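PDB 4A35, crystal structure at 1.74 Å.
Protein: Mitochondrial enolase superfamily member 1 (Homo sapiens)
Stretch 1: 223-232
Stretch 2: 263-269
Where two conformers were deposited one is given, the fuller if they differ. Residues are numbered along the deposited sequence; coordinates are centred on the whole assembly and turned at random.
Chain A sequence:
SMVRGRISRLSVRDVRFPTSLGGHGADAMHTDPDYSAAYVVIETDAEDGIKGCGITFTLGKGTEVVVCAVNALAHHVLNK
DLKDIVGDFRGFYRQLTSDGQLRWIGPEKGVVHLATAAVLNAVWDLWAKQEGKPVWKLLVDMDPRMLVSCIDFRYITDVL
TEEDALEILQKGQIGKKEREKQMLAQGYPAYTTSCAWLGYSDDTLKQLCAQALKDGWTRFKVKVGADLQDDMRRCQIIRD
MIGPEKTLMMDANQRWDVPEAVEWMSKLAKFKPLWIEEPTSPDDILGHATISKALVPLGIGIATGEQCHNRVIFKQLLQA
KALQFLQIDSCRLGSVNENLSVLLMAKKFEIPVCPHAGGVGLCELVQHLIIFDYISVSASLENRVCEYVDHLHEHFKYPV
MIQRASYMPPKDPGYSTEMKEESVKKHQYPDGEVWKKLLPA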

# COMPACT_ATOMS: atom_id res chain seq x y z
N LYS A 223 -10.06 16.34 16.68
CA LYS A 223 -10.57 15.38 15.70
C LYS A 223 -11.97 15.77 15.30
O LYS A 223 -12.80 16.11 16.16
CB LYS A 223 -10.59 13.94 16.28
CG LYS A 223 -9.24 13.40 16.71
CD LYS A 223 -8.26 13.31 15.52
CE LYS A 223 -6.86 13.14 16.07
NZ LYS A 223 -5.97 12.44 15.11
N VAL A 224 -12.24 15.62 14.01
CA VAL A 224 -13.54 15.92 13.38
C VAL A 224 -13.89 14.83 12.36
O VAL A 224 -13.05 13.95 12.07
CB VAL A 224 -13.52 17.34 12.70
CG1 VAL A 224 -13.20 18.46 13.73
CG2 VAL A 224 -12.55 17.38 11.50
N GLY A 225 -15.10 14.92 11.79
CA GLY A 225 -15.48 14.11 10.64
C GLY A 225 -16.47 12.98 10.74
O GLY A 225 -16.75 12.37 9.71
N ALA A 226 -16.98 12.66 11.94
CA ALA A 226 -17.98 11.59 12.08
C ALA A 226 -19.37 12.21 12.17
O ALA A 226 -20.34 11.63 11.68
CB ALA A 226 -17.70 10.76 13.34
N ASP A 227 -19.46 13.36 12.84
CA ASP A 227 -20.73 14.00 13.15
C ASP A 227 -20.53 15.51 13.24
O ASP A 227 -19.83 15.98 14.14
CB ASP A 227 -21.31 13.42 14.47
CG ASP A 227 -22.71 13.97 14.76
OD1 ASP A 227 -22.83 15.19 15.06
OD2 ASP A 227 -23.69 13.21 14.58
N LEU A 228 -21.10 16.24 12.29
CA LEU A 228 -20.92 17.69 12.20
C LEU A 228 -21.33 18.42 13.47
O LEU A 228 -20.59 19.30 13.90
CB LEU A 228 -21.69 18.25 10.99
CG LEU A 228 -21.57 19.74 10.71
CD1 LEU A 228 -20.11 20.16 10.55
CD2 LEU A 228 -22.40 20.11 9.51
N GLN A 229 -22.53 18.14 14.01
CA GLN A 229 -23.02 18.82 15.23
C GLN A 229 -22.05 18.57 16.41
O GLN A 229 -21.73 19.52 17.12
CB GLN A 229 -24.44 18.39 15.59
CG GLN A 229 -25.54 18.95 14.64
CD GLN A 229 -25.23 20.31 14.01
OE1 GLN A 229 -25.03 20.43 12.78
NE2 GLN A 229 -25.15 21.36 14.84
N ASP A 230 -21.53 17.32 16.55
CA ASP A 230 -20.54 17.00 17.60
C ASP A 230 -19.25 17.80 17.36
O ASP A 230 -18.65 18.29 18.33
CB ASP A 230 -20.25 15.48 17.69
CG ASP A 230 -19.37 15.12 18.91
OD1 ASP A 230 -19.84 15.28 20.07
OD2 ASP A 230 -18.22 14.61 18.70
N ASP A 231 -18.84 17.97 16.07
CA ASP A 231 -17.65 18.76 15.74
C ASP A 231 -17.86 20.21 16.13
O ASP A 231 -16.97 20.82 16.72
CB ASP A 231 -17.29 18.65 14.25
CG ASP A 231 -16.82 17.28 13.79
OD1 ASP A 231 -16.41 16.46 14.67
OD2 ASP A 231 -16.84 17.03 12.56
N MET A 232 -19.03 20.76 15.86
CA MET A 232 -19.30 22.15 16.25
C MET A 232 -19.33 22.30 17.77
O MET A 232 -18.68 23.22 18.27
CB MET A 232 -20.57 22.65 15.61
CG MET A 232 -20.25 23.40 14.35
SD MET A 232 -21.75 23.59 13.47
CE MET A 232 -21.15 23.66 11.88
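Stretch 2, residues 263-269: EWMSKLA

Stretch 2 packs as a helix alongside the loop and first helical turn of stretch 1, in a largely apolar contact centred on Trp264 and Leu268 and pinned by one hydrogen bond from the indole to a buried aspartate. Helix 263-268, which begins earlier in the chain, runs in roughly the same direction as helix 228-232, which continues beyond the stretch; the axes cross at -29° and approach to 10.9 Å. That spacing leaves room for a layer of side chains between the backbones. The register follows one helical turn on each side: Leu228 CA lies 7.3 Å from Trp264 CA, and Met232 CA lies 6.9 Å from Leu268 CA. Together the two stretches bury 437 Å², with Trp264 contributing the largest share.

The backbone of stretch 1 wraps part of the indole before its helix starts. Gly225 C is 3.6 Å from Trp264 CZ2, Ala226 C approaches Trp264 CH2 to 3.8 Å near the plane of the ring, and Leu228 N reaches Trp264 CZ2 at 3.3 Å. Gly225 has a positive phi of 109°, and at its backbone angles a CB would be jammed against the carbonyl oxygen of the preceding residue, so the turn itself calls for glycine. Asp227 then caps the helix: Asp230 N donates to Asp227 OD1 at 2.9 Å. Its carbonyl oxygen also serves the helix, with Asp231 N donating to Asp227 O at 2.9 Å.

Trp264 has chi1 at t; its CA-to-CB bond points sideways to stretch 1, but the end of its side chain comes nearer. Leu228 CD1 covers one face of the ring, 3.9 Å from the centroid of the Trp264 five-membered ring and 24° off its normal, a CH-pi contact. At the ring edge, Trp264 NE1 donates to Asp231 OD2 at 3.0 Å with an N-H...O angle of 140°. Asp231 OD2 also accepts from Gly225 N at 2.8 Å and 167°, so Asp231 ties the indole and the loop together through a single carboxylate atom. The bond from the indole is the only hydrogen bond across the two stretches.

One turn further along, Leu268 sits against both the loop and the helix of stretch 1. Leu268 CD1 lies 4.1 Å from Val224 CG1, and Leu268 CD2 lies 4.1 Å from Leu228 CD1, 4.1 Å from Asp231 CB and 3.9 Å from Met232 CG.

Lys267 flanks the contact with the aliphatic part of its chain. Leu228 CD2 rests 3.5 Å from Lys267 CD, and Met232 CE comes within 3.7 Å of Lys267 CB and 3.4 Å of Lys267 O. The extended side chain points back along its own helix, where Lys267 NZ forms a salt bridge with Glu263 OE2 at 3.2 Å. The lysine can therefore lend its methylenes to the packing while its ammonium group pairs with an acidic neighbour.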

# COMPACT_ATOMS: atom_id res chain seq x y z
N GLU A 263 -17.55 20.86 1.74
CA GLU A 263 -18.79 21.31 2.37
C GLU A 263 -18.71 21.33 3.92
O GLU A 263 -19.11 22.30 4.58
CB GLU A 263 -19.95 20.41 1.90
CG GLU A 263 -21.31 20.76 2.50
CD GLU A 263 -21.82 22.19 2.33
OE1 GLU A 263 -21.39 22.88 1.38
OE2 GLU A 263 -22.69 22.60 3.14
N TRP A 264 -18.21 20.25 4.48
CA TRP A 264 -18.05 20.10 5.93
C TRP A 264 -17.11 21.20 6.48
O TRP A 264 -17.45 21.88 7.47
CB TRP A 264 -17.50 18.70 6.21
CG TRP A 264 -17.72 18.22 7.60
CD1 TRP A 264 -17.15 18.73 8.75
CD2 TRP A 264 -18.33 16.98 7.98
NE1 TRP A 264 -17.43 17.92 9.81
CE2 TRP A 264 -18.16 16.84 9.38
CE3 TRP A 264 -19.08 16.01 7.28
CZ2 TRP A 264 -18.66 15.73 10.09
CZ3 TRP A 264 -19.62 14.94 8.00
CH2 TRP A 264 -19.38 14.80 9.38
N MET A 265 -16.00 21.45 5.78
CA MET A 265 -15.02 22.46 6.21
C MET A 265 -15.56 23.88 6.08
O MET A 265 -15.16 24.76 6.87
CB MET A 265 -13.68 22.30 5.48
CG MET A 265 -12.88 21.10 5.99
SD MET A 265 -12.67 21.08 7.80
CE MET A 265 -11.89 22.74 8.05
N SER A 266 -16.49 24.12 5.12
CA SER A 266 -17.12 25.44 4.98
C SER A 266 -17.92 25.78 6.25
O SER A 266 -18.03 26.95 6.62
CB SER A 266 -18.04 25.49 3.75
OG SER A 266 -19.27 24.84 4.02
N LYS A 267 -18.46 24.73 6.94
CA LYS A 267 -19.26 24.89 8.16
C LYS A 267 -18.36 25.02 9.42
O LYS A 267 -18.78 25.62 10.43
CB LYS A 267 -20.22 23.70 8.29
CG LYS A 267 -21.34 23.82 7.26
CD LYS A 267 -22.03 22.51 7.05
CE LYS A 267 -23.27 22.62 6.20
NZ LYS A 267 -23.81 21.28 5.86
N LEU A 268 -17.15 24.43 9.38
CA LEU A 268 -16.19 24.50 10.52
C LEU A 268 -15.21 25.69 10.40
O LEU A 268 -14.43 25.95 11.32
CB LEU A 268 -15.39 23.18 10.66
CG LEU A 268 -16.20 21.96 11.07
CD1 LEU A 268 -15.34 20.71 11.11
CD2 LEU A 268 -17.04 22.23 12.37
N ALA A 269 -15.22 26.40 9.23
CA ALA A 269 -14.29 27.49 9.01
C ALA A 269 -14.44 28.63 10.04
O ALA A 269 -13.44 29.31 10.32
CB ALA A 269 -14.45 28.04 7.59